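Local coordinates for cytidine deaminase (Burkholderia pseudomallei, PDB 3DMO), which probably deaminates cytidine and 2'-deoxycytidine to uridine and 2'-deoxyuridine with the help of zinc, in pyrimidine salvage, at residues A[66-71]-A[104-109]. Residues are numbered along the deposited sequence; the frame is centred on the assembly and turned at random. Where two conformers were deposited one is given.
Sequences ALFSAL and IELGKP
The Phe68 ring meets Leu106 obliquely: methyl CD1 of Leu106 comes within 4.4 Å of Phe68 CE2. The CB of Phe68 points away from 104-109, and the ring turns back to touch Leu106. Around the ring, Val102 and Asn60 of the same chain and Asn60 of the second subunit make up further neighbours.

Leu106 carries the contact from its side. Its CG lies anti to the carbonyl carbon (chi1 -61°), and with chi2 extended at -179° methyl CD1 reaches out to helix 62-72. There it enters between residues one turn apart: Leu106 CD1 is 3.9 Å from Leu67 CB and 4.0 Å from Leu71 CD2. The second Leu106 methyl, CD2, also rests on Leu71 CD2, at 4.1 Å. Leu67 runs alongside Leu106 in the reverse sense, its own CD2 passing 4.2 Å from Leu106 CB, whereas Leu71 comes in at a slant. No hydrogen bond joins the two segments; what holds them is a buried, wholly apolar fit to which Leu106 gives both methyls and its CB, Leu67 its CB and CD2, and Leu71 its CD2.

Phe80 of strand 80-87 touches Leu67 and Leu71, which sets helix 62-72 on the sheet, while Val51 of the second subunit packs on Leu106 and Tyr26 of that subunit on Leu71. The leucine cluster joins the second half of helix 62-72 to the last turn of helix 97-107, with the side chain of Leu67 about 10 Å from the zinc ion. Cys61 just precedes helix 62-72, Cys96 just precedes helix 97-107 and Cys99 lies in its first turn; these are the two helices of the cytidine deaminase fold that bring the zinc ligands together.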
loop_
_atom_site.group_PDB
_atom_site.type_symbol
_atom_site.label_atom_id
_atom_site.label_comp_id
_atom_site.label_asym_id
_atom_site.label_seq_id
_atom_site.Cartn_x
_atom_site.Cartn_y
_atom_site.Cartn_z
ATOM N N ALA A 66 10.047 11.656 -0.739
ATOM C CA ALA A 66 10.600 12.796 -1.485
ATOM C C ALA A 66 9.643 13.316 -2.559
ATOM O O ALA A 66 9.392 14.514 -2.645
ATOM C CB ALA A 66 11.954 12.439 -2.103
ATOM N N LEU A 67 9.084 12.407 -3.355
ATOM C CA LEU A 67 8.159 12.792 -4.417
ATOM C C LEU A 67 6.843 13.375 -3.889
ATOM O O LEU A 67 6.361 14.375 -4.418
ATOM C CB LEU A 67 7.885 11.618 -5.356
ATOM C CG LEU A 67 9.001 11.197 -6.326
ATOM C CD1 LEU A 67 8.823 9.736 -6.781
ATOM C CD2 LEU A 67 9.075 12.139 -7.538
ATOM N N PHE A 68 6.268 12.764 -2.852
ATOM C CA PHE A 68 5.020 13.282 -2.270
ATOM C C PHE A 68 5.224 14.680 -1.662
ATOM O O PHE A 68 4.339 15.545 -1.760
ATOM C CB PHE A 68 4.425 12.318 -1.227
ATOM C CG PHE A 68 4.068 10.950 -1.767
ATOM C CD1 PHE A 68 4.077 9.846 -0.911
ATOM C CD2 PHE A 68 3.725 10.759 -3.103
ATOM C CE1 PHE A 68 3.750 8.572 -1.373
ATOM C CE2 PHE A 68 3.391 9.482 -3.581
ATOM C CZ PHE A 68 3.406 8.389 -2.709
ATOM N N SER A 69 6.404 14.899 -1.063
ATOM C CA SER A 69 6.767 16.202 -0.497
ATOM C C SER A 69 6.862 17.276 -1.581
ATOM O O SER A 69 6.347 18.385 -1.419
ATOM C CB SER A 69 8.084 16.112 0.274
ATOM O OG SER A 69 7.895 15.513 1.543
ATOM N N ALA A 70 7.514 16.943 -2.688
ATOM C CA ALA A 70 7.611 17.853 -3.824
ATOM C C ALA A 70 6.231 18.159 -4.430
ATOM O O ALA A 70 5.937 19.306 -4.757
ATOM C CB ALA A 70 8.541 17.293 -4.874
ATOM N N LEU A 71 5.393 17.134 -4.576
ATOM C CA LEU A 71 4.016 17.327 -5.050
ATOM C C LEU A 71 3.223 18.275 -4.152
ATOM O O LEU A 71 2.542 19.179 -4.640
ATOM C CB LEU A 71 3.280 15.983 -5.192
ATOM C CG LEU A 71 3.248 15.230 -6.538
ATOM C CD1 LEU A 71 2.230 15.820 -7.503
ATOM C CD2 LEU A 71 4.613 15.140 -7.220
ATOM N N ILE A 104 7.742 6.364 -12.086
ATOM C CA ILE A 104 7.446 6.451 -13.512
ATOM C C ILE A 104 6.267 7.392 -13.794
ATOM O O ILE A 104 6.303 8.147 -14.762
ATOM C CB ILE A 104 7.324 5.058 -14.209
ATOM C CG1 ILE A 104 7.895 5.158 -15.639
ATOM C CG2 ILE A 104 5.886 4.515 -14.169
ATOM C CD1 ILE A 104 8.086 3.842 -16.341
ATOM N N GLU A 105 5.250 7.364 -12.933
ATOM C CA GLU A 105 4.098 8.255 -13.079
ATOM C C GLU A 105 4.445 9.722 -12.793
ATOM O O GLU A 105 4.100 10.610 -13.581
ATOM C CB GLU A 105 2.937 7.783 -12.213
ATOM C CG GLU A 105 1.781 8.759 -12.185
ATOM C CD GLU A 105 0.446 8.077 -12.296
ATOM O OE1 GLU A 105 0.405 6.829 -12.278
ATOM O OE2 GLU A 105 -0.557 8.805 -12.412
ATOM N N LEU A 106 5.145 9.972 -11.691
ATOM C CA LEU A 106 5.466 11.331 -11.287
ATOM C C LEU A 106 6.699 11.921 -11.987
ATOM O O LEU A 106 6.739 13.117 -12.263
ATOM C CB LEU A 106 5.600 11.410 -9.765
ATOM C CG LEU A 106 4.341 11.040 -8.959
ATOM C CD1 LEU A 106 4.614 11.178 -7.461
ATOM C CD2 LEU A 106 3.156 11.911 -9.373
ATOM N N GLY A 107 7.680 11.083 -12.303
ATOM C CA GLY A 107 8.919 11.558 -12.921
ATOM C C GLY A 107 8.991 11.352 -14.423
ATOM O O GLY A 107 9.825 11.973 -15.087
ATOM N N LYS A 108 8.110 10.495 -14.948
ATOM C CA LYS A 108 8.102 10.040 -16.352
ATOM C C LYS A 108 9.266 9.065 -16.624
ATOM O O LYS A 108 10.254 9.052 -15.882
ATOM C CB LYS A 108 8.105 11.211 -17.359
ATOM C CG LYS A 108 7.073 12.307 -17.101
ATOM C CD LYS A 108 5.659 11.770 -17.175
ATOM C CE LYS A 108 4.670 12.768 -16.604
ATOM N NZ LYS A 108 3.916 13.502 -17.656
ATOM N N PRO A 109 9.149 8.223 -17.671
ATOM C CA PRO A 109 10.212 7.253 -17.998
ATOM C C PRO A 109 11.636 7.818 -18.062
ATOM O O PRO A 109 12.588 7.110 -17.735
ATOM C CB PRO A 109 9.783 6.726 -19.370
ATOM C CG PRO A 109 8.305 6.802 -19.314
ATOM C CD PRO A 109 8.000 8.082 -18.585
#